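YokD protein (Bacillus subtilis, PDB 2NYG) probably acts as an antibiotic N-acetyltransferase of the aminoglycoside 3-N-acetyltransferase family, binds coenzyme A, and may contribute to antibiotic resistance. Local coordinates at the interface of chains A and B. Sequence-based numbering; all coordinates share one arbitrary frame. Chains: chain A/B, YokD protein.

Contact 1: the interface of chains A and B. Residues chain A 12, 14, 44, 46-47; chain B 93-94, 97-99.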
# COMPACT_ATOMS: atom_id res chain seq x y z
N PRO A 12 1.41 -18.88 -14.95
CA PRO A 12 1.63 -17.57 -14.35
C PRO A 12 1.51 -16.37 -15.30
O PRO A 12 2.05 -16.39 -16.41
CB PRO A 12 3.06 -17.68 -13.78
CG PRO A 12 3.28 -19.12 -13.64
CD PRO A 12 2.62 -19.71 -14.85
N THR A 14 2.71 -12.89 -16.28
CA THR A 14 3.90 -12.10 -16.01
C THR A 14 3.85 -10.72 -16.64
O THR A 14 2.98 -10.42 -17.46
CB THR A 14 5.16 -12.81 -16.55
OG1 THR A 14 5.07 -12.94 -17.97
CG2 THR A 14 5.31 -14.19 -15.92
N TRP A 44 -3.18 -15.45 -10.92
CA TRP A 44 -1.91 -15.24 -10.24
C TRP A 44 -0.89 -14.56 -11.13
O TRP A 44 -0.62 -15.03 -12.23
CB TRP A 44 -1.31 -16.56 -9.76
CG TRP A 44 -0.11 -16.32 -8.88
CD1 TRP A 44 -0.11 -15.74 -7.66
CD2 TRP A 44 1.27 -16.56 -9.21
NE1 TRP A 44 1.17 -15.59 -7.20
CE2 TRP A 44 2.04 -16.08 -8.13
CE3 TRP A 44 1.93 -17.11 -10.32
CZ2 TRP A 44 3.44 -16.14 -8.11
CZ3 TRP A 44 3.32 -17.17 -10.30
CH2 TRP A 44 4.06 -16.69 -9.20
N ASN A 46 3.10 -13.28 -11.33
CA ASN A 46 4.43 -13.33 -10.71
C ASN A 46 4.92 -11.90 -10.55
O ASN A 46 5.26 -11.24 -11.53
CB ASN A 46 5.38 -14.15 -11.58
CG ASN A 46 6.77 -14.28 -11.00
OD1 ASN A 46 6.96 -14.32 -9.79
ND2 ASN A 46 7.76 -14.38 -11.87
N GLY A 47 4.94 -11.44 -9.31
CA GLY A 47 5.33 -10.08 -9.01
C GLY A 47 4.11 -9.30 -8.54
O GLY A 47 4.22 -8.19 -8.04
N ILE B 93 9.82 -20.51 -15.08
CA ILE B 93 9.23 -19.31 -15.64
C ILE B 93 9.08 -18.23 -14.57
O ILE B 93 9.11 -17.03 -14.87
CB ILE B 93 7.87 -19.61 -16.29
CG1 ILE B 93 7.41 -18.40 -17.09
CG2 ILE B 93 6.86 -19.96 -15.24
CD1 ILE B 93 5.98 -18.48 -17.60
N ILE B 94 8.94 -18.65 -13.32
CA ILE B 94 8.78 -17.73 -12.20
C ILE B 94 10.09 -17.05 -11.85
O ILE B 94 10.14 -15.85 -11.57
CB ILE B 94 8.25 -18.47 -10.96
CG1 ILE B 94 6.75 -18.72 -11.13
CG2 ILE B 94 8.53 -17.67 -9.71
CD1 ILE B 94 6.16 -19.64 -10.10
N SER B 97 10.98 -14.56 -14.90
CA SER B 97 10.19 -13.35 -15.04
C SER B 97 9.91 -12.57 -13.77
O SER B 97 9.26 -11.53 -13.80
CB SER B 97 8.85 -13.71 -15.69
OG SER B 97 8.10 -14.54 -14.82
N MET B 98 10.42 -13.06 -12.65
CA MET B 98 10.16 -12.39 -11.38
C MET B 98 10.73 -10.97 -11.28
O MET B 98 11.93 -10.76 -11.44
CB MET B 98 10.68 -13.23 -10.22
CG MET B 98 9.79 -13.15 -9.02
SD MET B 98 10.31 -14.13 -7.64
CE MET B 98 10.97 -12.89 -6.75
N PRO B 99 9.87 -9.99 -10.97
CA PRO B 99 10.39 -8.63 -10.86
C PRO B 99 11.38 -8.51 -9.70
O PRO B 99 11.12 -8.99 -8.60
CB PRO B 99 9.13 -7.79 -10.66
CG PRO B 99 8.05 -8.61 -11.30
CD PRO B 99 8.40 -10.00 -10.86

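Contact 2: the interface of chains A and B. Residues chain A 3, 6, 44; chain B 81, 84-87, 90, 94.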
# COMPACT_ATOMS: atom_id res chain seq x y z
N LYS A 3 -4.80 -19.37 -2.61
CA LYS A 3 -4.64 -20.74 -3.09
C LYS A 3 -5.61 -20.94 -4.23
O LYS A 3 -5.35 -21.71 -5.15
CB LYS A 3 -4.91 -21.77 -1.98
N VAL A 6 -4.29 -19.08 -7.22
CA VAL A 6 -3.21 -19.86 -7.82
C VAL A 6 -3.70 -21.14 -8.52
O VAL A 6 -3.07 -21.62 -9.47
CB VAL A 6 -2.15 -20.25 -6.76
CG1 VAL A 6 -1.07 -21.11 -7.37
CG2 VAL A 6 -1.54 -19.01 -6.16
N TRP A 44 -3.18 -15.45 -10.92
CA TRP A 44 -1.91 -15.24 -10.24
C TRP A 44 -0.89 -14.56 -11.13
O TRP A 44 -0.62 -15.03 -12.23
CB TRP A 44 -1.31 -16.56 -9.76
CG TRP A 44 -0.11 -16.32 -8.88
CD1 TRP A 44 -0.11 -15.74 -7.66
CD2 TRP A 44 1.27 -16.56 -9.21
NE1 TRP A 44 1.17 -15.59 -7.20
CE2 TRP A 44 2.04 -16.08 -8.13
CE3 TRP A 44 1.93 -17.11 -10.32
CZ2 TRP A 44 3.44 -16.14 -8.11
CZ3 TRP A 44 3.32 -17.17 -10.30
CH2 TRP A 44 4.06 -16.69 -9.20
N TRP B 81 8.37 -22.53 -1.90
CA TRP B 81 7.05 -22.00 -1.56
C TRP B 81 6.09 -23.09 -1.10
O TRP B 81 6.13 -24.22 -1.59
CB TRP B 81 6.44 -21.28 -2.76
CG TRP B 81 7.19 -20.07 -3.18
CD1 TRP B 81 8.27 -19.53 -2.56
CD2 TRP B 81 6.91 -19.23 -4.31
NE1 TRP B 81 8.68 -18.41 -3.22
CE2 TRP B 81 7.87 -18.19 -4.30
CE3 TRP B 81 5.94 -19.24 -5.32
CZ2 TRP B 81 7.89 -17.17 -5.26
CZ3 TRP B 81 5.96 -18.23 -6.28
CH2 TRP B 81 6.93 -17.21 -6.25
N PRO B 84 0.63 -20.26 -0.46
CA PRO B 84 0.44 -21.61 -1.01
C PRO B 84 1.58 -22.07 -1.92
O PRO B 84 2.50 -21.31 -2.25
CB PRO B 84 -0.86 -21.46 -1.78
CG PRO B 84 -0.67 -20.11 -2.41
CD PRO B 84 -0.14 -19.28 -1.24
N PRO B 85 1.56 -23.36 -2.31
CA PRO B 85 2.60 -23.89 -3.18
C PRO B 85 2.31 -23.33 -4.56
O PRO B 85 1.52 -22.41 -4.71
CB PRO B 85 2.37 -25.40 -3.12
CG PRO B 85 1.72 -25.60 -1.79
CD PRO B 85 0.76 -24.45 -1.72
N VAL B 86 2.94 -23.92 -5.57
CA VAL B 86 2.78 -23.50 -6.95
C VAL B 86 3.29 -24.62 -7.84
O VAL B 86 4.33 -25.22 -7.56
CB VAL B 86 3.56 -22.19 -7.22
CG1 VAL B 86 4.09 -22.16 -8.63
CG2 VAL B 86 2.66 -21.01 -6.98
N PRO B 87 2.55 -24.93 -8.91
CA PRO B 87 2.96 -26.01 -9.82
C PRO B 87 4.47 -26.00 -10.10
O PRO B 87 5.08 -24.95 -10.26
CB PRO B 87 2.13 -25.72 -11.07
CG PRO B 87 0.85 -25.18 -10.49
CD PRO B 87 1.36 -24.23 -9.42
N TRP B 90 5.91 -24.22 -13.11
CA TRP B 90 5.98 -22.76 -13.08
C TRP B 90 7.29 -22.20 -12.53
O TRP B 90 7.59 -21.03 -12.71
CB TRP B 90 4.86 -22.20 -12.21
CG TRP B 90 3.45 -22.48 -12.65
CD1 TRP B 90 3.05 -23.27 -13.69
CD2 TRP B 90 2.26 -21.91 -12.10
NE1 TRP B 90 1.68 -23.22 -13.82
CE2 TRP B 90 1.17 -22.39 -12.86
CE3 TRP B 90 2.01 -21.04 -11.03
CZ2 TRP B 90 -0.16 -22.02 -12.59
CZ3 TRP B 90 0.69 -20.67 -10.76
CH2 TRP B 90 -0.38 -21.16 -11.54
N ILE B 94 8.94 -18.65 -13.32
CA ILE B 94 8.78 -17.73 -12.20
C ILE B 94 10.09 -17.05 -11.85
O ILE B 94 10.14 -15.85 -11.57
CB ILE B 94 8.25 -18.47 -10.96
CG1 ILE B 94 6.75 -18.72 -11.13
CG2 ILE B 94 8.53 -17.67 -9.71
CD1 ILE B 94 6.16 -19.64 -10.10

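Contact 3: the interface of chains A and B. Residues chain A 46-47, 50-51, 54; chain B 99, 105, 107.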
# COMPACT_ATOMS: atom_id res chain seq x y z
N ASN A 46 3.10 -13.28 -11.33
CA ASN A 46 4.43 -13.33 -10.71
C ASN A 46 4.92 -11.90 -10.55
O ASN A 46 5.26 -11.24 -11.53
CB ASN A 46 5.38 -14.15 -11.58
CG ASN A 46 6.77 -14.28 -11.00
OD1 ASN A 46 6.96 -14.32 -9.79
ND2 ASN A 46 7.76 -14.38 -11.87
N GLY A 47 4.94 -11.44 -9.31
CA GLY A 47 5.33 -10.08 -9.01
C GLY A 47 4.11 -9.30 -8.54
O GLY A 47 4.22 -8.19 -8.04
N VAL A 50 3.31 -4.95 -8.70
CA VAL A 50 4.42 -4.25 -9.34
C VAL A 50 4.58 -4.72 -10.78
O VAL A 50 4.92 -3.94 -11.66
CB VAL A 50 5.80 -4.42 -8.59
CG1 VAL A 50 5.58 -4.56 -7.10
CG2 VAL A 50 6.59 -5.58 -9.15
N ALA A 51 4.32 -6.00 -11.03
CA ALA A 51 4.43 -6.53 -12.38
C ALA A 51 3.35 -5.94 -13.28
O ALA A 51 3.56 -5.77 -14.49
CB ALA A 51 4.32 -8.04 -12.35
N GLN A 54 4.38 -2.19 -14.05
CA GLN A 54 5.46 -2.08 -14.99
C GLN A 54 5.01 -2.43 -16.40
O GLN A 54 5.51 -1.90 -17.38
CB GLN A 54 6.60 -2.97 -14.54
CG GLN A 54 6.96 -2.68 -13.11
CD GLN A 54 8.11 -3.51 -12.61
OE1 GLN A 54 8.17 -4.71 -12.83
NE2 GLN A 54 9.03 -2.86 -11.91
N PRO B 99 9.87 -9.99 -10.97
CA PRO B 99 10.39 -8.63 -10.86
C PRO B 99 11.38 -8.51 -9.70
O PRO B 99 11.12 -8.99 -8.60
CB PRO B 99 9.13 -7.79 -10.66
CG PRO B 99 8.05 -8.61 -11.30
CD PRO B 99 8.40 -10.00 -10.86
N TYR B 105 9.77 0.26 -3.89
CA TYR B 105 8.42 -0.17 -4.21
C TYR B 105 8.02 -1.61 -3.91
O TYR B 105 6.85 -1.90 -3.86
CB TYR B 105 8.12 0.14 -5.68
CG TYR B 105 9.07 -0.50 -6.68
CD1 TYR B 105 9.04 -1.88 -6.91
CD2 TYR B 105 9.96 0.27 -7.44
CE1 TYR B 105 9.86 -2.47 -7.88
CE2 TYR B 105 10.78 -0.31 -8.41
CZ TYR B 105 10.72 -1.68 -8.63
OH TYR B 105 11.50 -2.26 -9.62
N PRO B 107 6.47 -4.35 -2.29
CA PRO B 107 5.61 -4.45 -1.10
C PRO B 107 6.10 -5.48 -0.08
O PRO B 107 6.84 -6.40 -0.43
CB PRO B 107 4.26 -4.82 -1.70
CG PRO B 107 4.65 -5.64 -2.87
CD PRO B 107 5.75 -4.80 -3.48

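Contact 4: the interface of chains A and B. Residues chain A 99, 105, 107, 120; chain B 50, 118.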
# COMPACT_ATOMS: atom_id res chain seq x y z
N PRO A 99 -6.72 12.46 11.65
CA PRO A 99 -5.50 12.93 10.99
C PRO A 99 -5.85 13.60 9.68
O PRO A 99 -6.63 13.07 8.89
CB PRO A 99 -4.70 11.65 10.77
CG PRO A 99 -5.07 10.84 11.97
CD PRO A 99 -6.58 11.05 12.07
N TYR A 105 0.84 10.23 2.32
CA TYR A 105 0.58 9.03 3.10
C TYR A 105 -0.84 8.57 3.34
O TYR A 105 -1.04 7.43 3.73
CB TYR A 105 1.33 9.09 4.43
CG TYR A 105 1.08 10.33 5.28
CD1 TYR A 105 -0.09 10.47 6.03
CD2 TYR A 105 2.05 11.32 5.37
CE1 TYR A 105 -0.27 11.59 6.86
CE2 TYR A 105 1.88 12.43 6.19
CZ TYR A 105 0.72 12.56 6.94
OH TYR A 105 0.57 13.67 7.76
N PRO A 107 -3.71 6.58 3.14
CA PRO A 107 -4.10 5.36 2.42
C PRO A 107 -5.40 5.46 1.60
O PRO A 107 -6.40 6.02 2.06
CB PRO A 107 -4.18 4.32 3.53
CG PRO A 107 -4.55 5.13 4.73
CD PRO A 107 -3.70 6.36 4.59
N ARG A 120 0.47 4.46 -5.96
CA ARG A 120 0.56 5.80 -5.40
C ARG A 120 1.91 6.12 -4.79
O ARG A 120 2.29 7.28 -4.72
CB ARG A 120 -0.54 6.03 -4.35
CG ARG A 120 -0.46 5.12 -3.13
CD ARG A 120 -1.43 5.58 -2.04
NE ARG A 120 -0.75 6.22 -0.92
CZ ARG A 120 -0.54 5.64 0.26
NH1 ARG A 120 -0.97 4.41 0.48
NH2 ARG A 120 0.09 6.29 1.22
N VAL B 50 -2.20 5.46 9.90
CA VAL B 50 -1.56 6.76 9.96
C VAL B 50 -1.74 7.34 11.35
O VAL B 50 -1.08 8.32 11.71
CB VAL B 50 -2.10 7.73 8.86
CG1 VAL B 50 -3.47 7.30 8.43
CG2 VAL B 50 -2.11 9.18 9.36
N LEU B 118 2.35 0.88 5.22
CA LEU B 118 2.17 2.31 5.07
C LEU B 118 3.45 3.05 5.46
O LEU B 118 3.92 3.97 4.76
CB LEU B 118 1.00 2.78 5.92
CG LEU B 118 0.75 4.29 5.91
CD1 LEU B 118 0.55 4.79 4.49
CD2 LEU B 118 -0.45 4.60 6.77

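Contact 1: the interface of chains A and B
A:Asn46 reaches across to the end of B helix 91-97, and its side-chain amide nitrogen ND2 makes the polar link here. With CG anti to the backbone N (chi1 -179°), the amide is carried away from its own loop and toward the partner. ND2 donates to the backbone carbonyl B:Ile94 O at 2.8 Å, lying in the carbonyl plane on a lone pair, although the acceptor sits somewhat out of the amide plane. Its second bond runs to the hydroxyl B:Ser97 OG at 3.0 Å, and this acceptor lies nearly in the amide plane. Two acceptors on one nitrogen fix the rotation of the amide. B:Ser97 OG in turn donates to B:Ile93 O at 2.7 Å, a bond within the helix that sets the hydroxyl to receive ND2. Roughly at right angles to the ND2 approach, the methyl group A:Thr14 CG2 packs on B:Ser97 CB at 3.6 Å. B:Met98 crosses the amide at about a right angle. Around this core, A:Trp44 CH2 meets B:Ile94 CD1 at 3.7 Å, and A:Gly47 CA lies against B:Pro99 CD at 3.6 Å. The site ties the loop just after the coenzyme A-binding segment to a helix end of the other subunit, helping hold the homodimer together.

Contact 2: the interface of chains A and B
The coenzyme A-binding loop of this antibiotic N-acetyltransferase family member puts A:Trp44 against B:Trp90 and B:Trp81, while the short A helix 3-7 packs beside it on a proline-rich stretch of chain B, and no hydrogen bond crosses. CG of A:Trp44 is anti to the backbone N (chi1 -172°), which swings the indole out over the partner. A:Trp44 and B:Trp90 run past each other in opposite directions with their ring planes nearly parallel, about 13° apart. The planes are stepped and offset, and the rings meet rim to rim without stacking, with A:Trp44 CE3 3.8 Å from B:Trp90 CZ3. B:Trp81 comes at a slant from the same side of the A:Trp44 plane and presents its own edge: CZ3 stands 3.7 Å from A:Trp44 CZ2. On the A helix 3-7, A:Val6 divides its two methyls. CG1 lies 3.8 Å from B:Val86 CG2 and also touches B:Trp90 CZ3. CG2 faces the ring of B:Pro84, 4.0 Å from its CG. The backbone oxygen A:Val6 O is 3.4 Å from B:Trp90 CH2. B:Pro84 follows a cis peptide bond, and its CB meets A:Lys3 CA at 4.1 Å; the lysine is not modelled beyond CB. B:Pro87 CD covers part of one face of B:Trp90.

Contact 3: the interface of chains A and B
A:Gly47, with phi 110° and psi -11°, turns the chain into A helix 48-60 by a conformation that suits glycine, while B:Pro99, which it touches, is extended and polyproline-like. In this part of the homodimer interface B:Pro99 lies along the first turns of that helix, and its ring carbons are shared among several neighbours. A:Val50 crosses it obliquely, with the methyl CG2 3.7 Å from B:Pro99 CB. One residue on, the methyl A:Ala51 CB sits 3.9 Å from B:Pro99 CG. Further along the helix, the amide oxygen A:Gln54 OE1 flanks the same ring, 3.9 Å from B:Pro99 CB. The proline is thus met by successive positions of the helix, with the backbone of A:Asn46 and A:Gly47 at its CD end, and it buries 68 Å² here. The other methyl of A:Val50 turns to a second proline: CG1 is 3.6 Å from B:Pro107 CD, so the valine spans two separate parts of the partner chain. A:Gln54 is extended beyond CG, which takes its amide out to the phenol of B:Tyr105. The two side chains cross at about a right angle, with the amide plane steeply turned against the ring. No polar bond crosses the patch: A:Gln54 NE2 stops 3.4 Å from the phenolic oxygen B:Tyr105 OH, a contact too long to count as a hydrogen bond.

Contact 4: the interface of chains A and B
B:Val50 and A:Tyr105 cross at about a right angle in this part of the homodimer interface, the valine methyl CG2 approaching the CE1 rim of the phenol ring at 3.9 Å from well outside the ring plane. The tyrosine's CG lies between the backbone N and the carbonyl carbon (chi1 54°), and this turns the ring toward the valine. On another flank the same CG2 meets A:Pro99 CB, again at 3.9 Å, so one methyl touches two residues of the same 99-107 stretch of chain A. The second methyl, CG1, points to A:Pro107 and lies 4.0 Å from its CD. B:Val50 therefore fits among three residues of the partner through apolar contacts alone. B:Leu118 makes the other half of the patch. Its CG is anti to the backbone N (chi1 176°), which sends the branched tip toward chain A, where CD1 lies beside the backbone carbonyl of A:Tyr105. A:Arg120 crosses the leucine at about a right angle. Its guanidinium presents an edge, with B:Leu118 CD1 in the guanidinium plane and 3.6 Å from NH2, and the chain bends at chi3 to bring the group there. Within chain A, the backbone nitrogen of A:Pro107 lies over the rim of one guanidinium face. In the fold, B:Val50 stands at the start of B helix 49-60 and B:Leu118 near the end of B helix 114-119, both facing loop residues of chain A.

Contact 1 joins its neighbours directly: it shares A:Trp44 and B:Ile94 with contact 2, about 10 Å away between C-alpha centres, and A:Asn46, A:Gly47 and B:Pro99 with contact 3, about 9 Å away. Together they form one continuous strip, with contacts 2 and 3 about 16 Å apart. Contact 4 lies about 20 Å from contact 3 and 28 Å from contact 1. It partly repeats contact 3 with the chains exchanged, as the two-fold symmetry requires, pairing residue 50 with residues 99 and 107 again. Through contacts 1 and 2, and their twins by symmetry, the coenzyme A-binding loop of each subunit borders its partner.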